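Local structure of beta-galactosidase (4CUA) at residues R48-N53 with G170-E175; A59-L64 with I160-A165. The protein forms a carbohydrate-binding module of a pneumococcal beta-galactosidase, an enzyme that hydrolyses terminal beta-galactosides, and probably binds sugars through its galactose-binding-like beta-sandwich. All blocks are in the same frame, centred on the assembly; numbering follows the deposited sequence.

Contact 1: residues R48-N53 with G170-E175; sequences RWTNWN and GTSITE. With CA (calcium ion), chain C; EDO (1,2-ethanediol), chain D; EDO (1,2-ethanediol), chain F.
A short antiparallel beta ladder beside the calcium site joins W49 and T50 to I173 and S172. W49 and I173 form the hydrogen-bonded pair, W49 N giving to I173 O at 2.8 Å and I173 N returning a nearly straight bond (169°) to W49 O. Beyond T50 the N51 side chain adds to the backbone pairing: N51 OD1 accepts from T171 N at 2.8 Å, while N51 N reaches T171 O more loosely, at 3.3 Å. A water accepts from both N51 ND2 and T171 OG1, so each end of the amide is engaged. W49 CG stands anti to the backbone N (chi1 167°), and the ring, turned about CB-CG (chi2 88°), sets CZ3 3.6 Å from T171 O. W49 CE3 lies 4.2 Å from I173 CD1; the large, mostly apolar indole suits the face it shares with I173, and its NE1 is hydrogen-bonded to D24. On the other face, S172 OG lies 3.5 Å from T50 CG2 and is hydrogen-bonded to H84. T50 OG1 accepts from W52 N, closing an ST turn, and also pairs with D29. T174 O and E175 OE1 bind calcium with N33, D36, L38 and N47, a metal site as in many galactose-binding-like beta-sandwiches.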
loop_
_atom_site.group_PDB
_atom_site.type_symbol
_atom_site.label_atom_id
_atom_site.label_comp_id
_atom_site.label_asym_id
_atom_site.label_seq_id
_atom_site.Cartn_x
_atom_site.Cartn_y
_atom_site.Cartn_z
ATOM N N ARG A 48 2.471 12.073 0.915
ATOM C CA ARG A 48 1.733 10.997 1.550
ATOM C C ARG A 48 0.538 10.593 0.742
ATOM O O ARG A 48 -0.022 11.420 0.010
ATOM C CB ARG A 48 1.344 11.392 2.961
ATOM C CG ARG A 48 0.623 12.728 3.053
ATOM C CD ARG A 48 0.259 13.030 4.475
ATOM N NE ARG A 48 -0.369 14.329 4.660
ATOM C CZ ARG A 48 0.286 15.464 4.906
ATOM N NH1 ARG A 48 1.595 15.536 4.932
ATOM N NH2 ARG A 48 -0.425 16.597 5.062
ATOM N N TRP A 49 0.135 9.309 0.857
ATOM C CA TRP A 49 -1.215 8.916 0.578
ATOM C C TRP A 49 -2.007 9.088 1.853
ATOM O O TRP A 49 -1.522 8.812 2.953
ATOM C CB TRP A 49 -1.279 7.448 0.181
ATOM C CG TRP A 49 -2.694 6.921 0.192
ATOM C CD1 TRP A 49 -3.553 6.964 -0.818
ATOM C CD2 TRP A 49 -3.370 6.289 1.302
ATOM N NE1 TRP A 49 -4.749 6.396 -0.444
ATOM C CE2 TRP A 49 -4.672 6.006 0.856
ATOM C CE3 TRP A 49 -3.010 5.985 2.593
ATOM C CZ2 TRP A 49 -5.613 5.364 1.669
ATOM C CZ3 TRP A 49 -3.950 5.330 3.403
ATOM C CH2 TRP A 49 -5.229 5.045 2.926
ATOM N N THR A 50 -3.245 9.576 1.722
ATOM C CA THR A 50 -4.200 9.481 2.834
ATOM C C THR A 50 -5.546 9.238 2.229
ATOM O O THR A 50 -5.753 9.443 1.050
ATOM C CB THR A 50 -4.278 10.765 3.680
ATOM O OG1 THR A 50 -5.131 11.712 3.042
ATOM C CG2 THR A 50 -2.950 11.427 3.977
ATOM N N ASN A 51 -6.473 8.839 3.112
ATOM C CA ASN A 51 -7.912 8.832 2.778
ATOM C C ASN A 51 -8.598 9.860 3.699
ATOM O O ASN A 51 -9.763 9.640 4.085
ATOM C CB ASN A 51 -8.528 7.482 2.816
ATOM C CG ASN A 51 -8.481 6.822 4.166
ATOM O OD1 ASN A 51 -7.742 7.263 5.042
ATOM N ND2 ASN A 51 -9.235 5.712 4.322
ATOM N N TRP A 52 -7.931 10.952 3.982
ATOM C CA TRP A 52 -8.458 12.020 4.836
ATOM C C TRP A 52 -9.783 12.521 4.267
ATOM O O TRP A 52 -9.890 12.863 3.135
ATOM C CB TRP A 52 -7.439 13.139 4.958
ATOM C CG TRP A 52 -7.925 14.303 5.756
ATOM C CD1 TRP A 52 -7.913 14.413 7.128
ATOM C CD2 TRP A 52 -8.437 15.530 5.248
ATOM N NE1 TRP A 52 -8.443 15.642 7.481
ATOM C CE2 TRP A 52 -8.730 16.346 6.360
ATOM C CE3 TRP A 52 -8.699 16.016 3.983
ATOM C CZ2 TRP A 52 -9.319 17.626 6.225
ATOM C CZ3 TRP A 52 -9.274 17.309 3.848
ATOM C CH2 TRP A 52 -9.569 18.077 4.966
ATOM N N ASN A 53 -10.776 12.576 5.143
ATOM C CA ASN A 53 -12.115 13.083 4.851
ATOM C C ASN A 53 -12.814 12.336 3.731
ATOM O O ASN A 53 -13.686 12.909 3.071
ATOM C CB ASN A 53 -12.049 14.566 4.600
ATOM C CG ASN A 53 -13.413 15.227 4.716
ATOM O OD1 ASN A 53 -14.196 14.826 5.562
ATOM N ND2 ASN A 53 -13.699 16.189 3.841
ATOM N N GLY A 170 -8.654 10.094 8.801
ATOM C CA GLY A 170 -8.116 9.175 7.813
ATOM C C GLY A 170 -6.842 8.535 8.277
ATOM O O GLY A 170 -6.313 8.873 9.331
ATOM N N THR A 171 -6.386 7.606 7.413
ATOM C CA THR A 171 -5.123 6.883 7.558
ATOM C C THR A 171 -4.145 7.565 6.630
ATOM O O THR A 171 -4.529 8.162 5.627
ATOM C CB THR A 171 -5.299 5.422 7.213
ATOM O OG1 THR A 171 -6.288 4.899 8.129
ATOM C CG2 THR A 171 -4.009 4.643 7.426
ATOM N N SER A 172 -2.874 7.470 6.980
ATOM C CA SER A 172 -1.844 8.170 6.247
ATOM C C SER A 172 -0.502 7.414 6.158
ATOM O O SER A 172 0.017 6.943 7.159
ATOM C CB SER A 172 -1.600 9.519 6.898
ATOM O OG SER A 172 -0.584 10.298 6.268
ATOM N N ILE A 173 0.092 7.413 4.982
ATOM C CA ILE A 173 1.348 6.715 4.678
ATOM C C ILE A 173 2.212 7.594 3.791
ATOM O O ILE A 173 1.804 7.971 2.709
ATOM C CB ILE A 173 1.064 5.408 3.944
ATOM C CG1 ILE A 173 0.310 4.417 4.822
ATOM C CG2 ILE A 173 2.379 4.758 3.455
ATOM C CD1 ILE A 173 -0.215 3.201 4.057
ATOM N N THR A 174 3.458 7.853 4.247
ATOM C CA THR A 174 4.397 8.617 3.378
ATOM C C THR A 174 5.133 7.713 2.348
ATOM O O THR A 174 5.388 8.149 1.258
ATOM C CB THR A 174 5.370 9.450 4.171
ATOM O OG1 THR A 174 6.217 10.162 3.257
ATOM C CG2 THR A 174 6.188 8.707 5.147
ATOM N N GLU A 175 5.380 6.466 2.727
ATOM C CA GLU A 175 6.125 5.535 1.847
ATOM C C GLU A 175 5.899 4.144 2.333
ATOM O O GLU A 175 5.825 3.915 3.529
ATOM C CB GLU A 175 7.627 5.909 1.875
ATOM C CG GLU A 175 8.471 5.308 0.755
ATOM C CD GLU A 175 8.279 5.877 -0.610
ATOM O OE1 GLU A 175 7.471 6.803 -0.820
ATOM O OE2 GLU A 175 8.978 5.395 -1.576
HETATM CA CA CA C . 6.642 8.925 -0.569
HETATM C C1 EDO D . -3.780 15.262 6.102
HETATM O O1 EDO D . -3.052 16.446 6.387
HETATM C C2 EDO D . -4.202 15.155 4.653
HETATM O O2 EDO D . -2.986 15.046 3.840
HETATM C C1 EDO F . 1.271 15.751 -2.090
HETATM O O1 EDO F . 0.507 14.970 -2.977
HETATM C C2 EDO F . 0.657 15.718 -0.702
HETATM O O2 EDO F . 0.793 14.405 -0.094
HETATM O O HOH W 1 -8.377 3.811 6.465
#

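Contact 2: residues A59-L64 with I160-A165; sequences ASVGVL and IRMVKA. With EDO (1,2-ethanediol), chain E.
V61 and M162, the latter present as selenomethionine, meet on the face that A59 and I160 share with them, with V61 CG2 3.9 Å from M162 CE. The selenomethionine chain starts with CG anti to its carbonyl carbon (chi1 -62°) and bends at its last torsion (chi3 -68°), which brings CE back over the neighbouring strand, 3.8 Å from A59 O. A long, flexible, apolar chain suits this diagonal position, where W49 also packs against M162. The small A59 keeps only a methyl on the same face. Beneath these side chains the backbones are gripped by two reciprocal pairs of bonds: A59 N to M162 O at 2.9 Å and M162 N to A59 O at 2.8 Å, then V61 N to I160 O and I160 N to V61 O, the last nearly straight at 170°.

The opposite face is looser and more polar. S60 and R161 form the non-hydrogen-bonded pair, and their side chains meet only at CB, 3.9 Å from S60 CB to R161 CB. S60, itself buried, turns OG to O2 of a 1,2-ethanediol at 2.7 Å, probably a crystallisation additive. R161 is the partly exposed side, and its guanidinium forms salt bridges with E98 and E58. Its charge is thus probably balanced by two carboxylates, implying a strand pair held by backbone bonds, with apolar packing on one face and ionic ties on the other.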
loop_
_atom_site.group_PDB
_atom_site.type_symbol
_atom_site.label_atom_id
_atom_site.label_comp_id
_atom_site.label_asym_id
_atom_site.label_seq_id
_atom_site.Cartn_x
_atom_site.Cartn_y
_atom_site.Cartn_z
ATOM N N ALA A 59 -9.641 1.665 3.981
ATOM C CA ALA A 59 -9.081 1.675 2.622
ATOM C C ALA A 59 -7.838 0.801 2.584
ATOM O O ALA A 59 -7.243 0.520 3.601
ATOM C CB ALA A 59 -8.704 3.118 2.207
ATOM N N SER A 60 -7.463 0.391 1.396
ATOM C CA SER A 60 -6.249 -0.407 1.191
ATOM C C SER A 60 -5.322 0.367 0.282
ATOM O O SER A 60 -5.711 1.133 -0.600
ATOM C CB SER A 60 -6.582 -1.753 0.581
ATOM O OG SER A 60 -7.363 -1.707 -0.581
ATOM N N VAL A 61 -4.033 0.110 0.512
ATOM C CA VAL A 61 -2.909 0.567 -0.305
ATOM C C VAL A 61 -2.054 -0.641 -0.646
ATOM O O VAL A 61 -1.742 -1.427 0.266
ATOM C CB VAL A 61 -2.064 1.556 0.505
ATOM C CG1 VAL A 61 -0.763 1.885 -0.206
ATOM C CG2 VAL A 61 -2.865 2.863 0.761
ATOM N N GLY A 62 -1.663 -0.781 -1.887
ATOM C CA GLY A 62 -0.822 -1.884 -2.245
ATOM C C GLY A 62 0.061 -1.581 -3.398
ATOM O O GLY A 62 0.120 -0.423 -3.865
ATOM N N VAL A 63 0.876 -2.583 -3.771
ATOM C CA VAL A 63 1.801 -2.494 -4.884
ATOM C C VAL A 63 1.535 -3.642 -5.833
ATOM O O VAL A 63 1.454 -4.768 -5.378
ATOM C CB VAL A 63 3.266 -2.489 -4.383
ATOM C CG1 VAL A 63 4.208 -2.458 -5.576
ATOM C CG2 VAL A 63 3.499 -1.294 -3.453
ATOM N N LEU A 64 1.447 -3.325 -7.100
ATOM C CA LEU A 64 1.338 -4.230 -8.214
ATOM C C LEU A 64 2.732 -4.323 -8.848
ATOM O O LEU A 64 3.245 -3.304 -9.295
ATOM C CB LEU A 64 0.349 -3.726 -9.255
ATOM C CG LEU A 64 0.187 -4.527 -10.524
ATOM C CD1 LEU A 64 -0.250 -5.972 -10.170
ATOM C CD2 LEU A 64 -0.860 -3.846 -11.411
ATOM N N ILE A 160 -2.146 -3.585 2.033
ATOM C CA ILE A 160 -2.474 -3.424 3.409
ATOM C C ILE A 160 -3.829 -2.683 3.473
ATOM O O ILE A 160 -3.977 -1.615 2.985
ATOM C CB ILE A 160 -1.313 -2.817 4.256
ATOM C CG1 ILE A 160 -1.683 -2.765 5.703
ATOM C CG2 ILE A 160 -0.895 -1.436 3.721
ATOM C CD1 ILE A 160 -0.588 -2.324 6.654
ATOM N N ARG A 161 -4.795 -3.342 4.118
ATOM C CA ARG A 161 -6.194 -2.873 4.186
ATOM C C ARG A 161 -6.460 -2.453 5.610
ATOM O O ARG A 161 -6.266 -3.234 6.588
ATOM C CB ARG A 161 -7.091 -4.016 3.730
ATOM C CG ARG A 161 -8.582 -3.650 3.761
ATOM C CD ARG A 161 -9.387 -4.635 2.987
ATOM N NE ARG A 161 -9.144 -6.032 3.356
ATOM C CZ ARG A 161 -9.641 -6.643 4.419
ATOM N NH1 ARG A 161 -10.484 -6.032 5.246
ATOM N NH2 ARG A 161 -9.325 -7.907 4.613
HETATM N N MSE A 162 -6.873 -1.199 5.782
HETATM C CA MSE A 162 -6.736 -0.501 7.033
HETATM C C MSE A 162 -7.942 0.313 7.457
HETATM O O MSE A 162 -8.545 0.970 6.618
HETATM C CB MSE A 162 -5.627 0.565 6.916
HETATM C CG MSE A 162 -4.280 -0.103 6.603
HETATM SE SE MSE A 162 -2.943 1.233 6.057
HETATM C CE MSE A 162 -3.744 1.745 4.352
ATOM N N VAL A 163 -8.311 0.250 8.718
ATOM C CA VAL A 163 -9.405 1.082 9.224
ATOM C C VAL A 163 -8.833 2.226 10.007
ATOM O O VAL A 163 -7.975 2.037 10.910
ATOM C CB VAL A 163 -10.349 0.268 10.127
ATOM C CG1 VAL A 163 -11.515 1.160 10.511
ATOM C CG2 VAL A 163 -10.879 -0.937 9.400
ATOM N N LYS A 164 -9.266 3.457 9.728
ATOM C CA LYS A 164 -8.758 4.604 10.440
ATOM C C LYS A 164 -9.032 4.605 11.912
ATOM O O LYS A 164 -10.002 3.985 12.347
ATOM C CB LYS A 164 -9.317 5.900 9.864
ATOM C CG LYS A 164 -10.768 6.142 10.236
ATOM C CD LYS A 164 -11.211 7.537 9.835
ATOM C CE LYS A 164 -12.588 7.870 10.457
ATOM N NZ LYS A 164 -12.552 7.891 11.950
ATOM N N ALA A 165 -8.220 5.329 12.645
ATOM C CA ALA A 165 -8.424 5.496 14.079
ATOM C C ALA A 165 -9.701 6.340 14.259
ATOM O O ALA A 165 -9.973 7.259 13.508
ATOM C CB ALA A 165 -7.237 6.183 14.684
HETATM C C1 EDO E . -9.171 -2.402 -3.917
HETATM O O1 EDO E . -9.895 -1.434 -4.520
HETATM C C2 EDO E . -7.655 -1.987 -4.110
HETATM O O2 EDO E . -6.954 -2.557 -3.135
#

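From the N terminus, the chain enters contact 1 at 48-53 and contact 2 at 59-64, then passes through strands 70-83, 94-100, 128-130 and 145-155. It returns to contact 2 at 160-165 and to contact 1 at 170-175. Contact 2 therefore closes a loop nested inside the longer one closed by contact 1. Their centres lie 9 Å apart and they touch directly: W49 CD2 is 3.5 Å from V61 CG2, and T171 OG1 is 3.4 Å from K164 CA. Together they tie the strand pair 58-67 and 157-163 to the calcium-binding part at 49-50 and 172-177, within one galactose-binding-like domain.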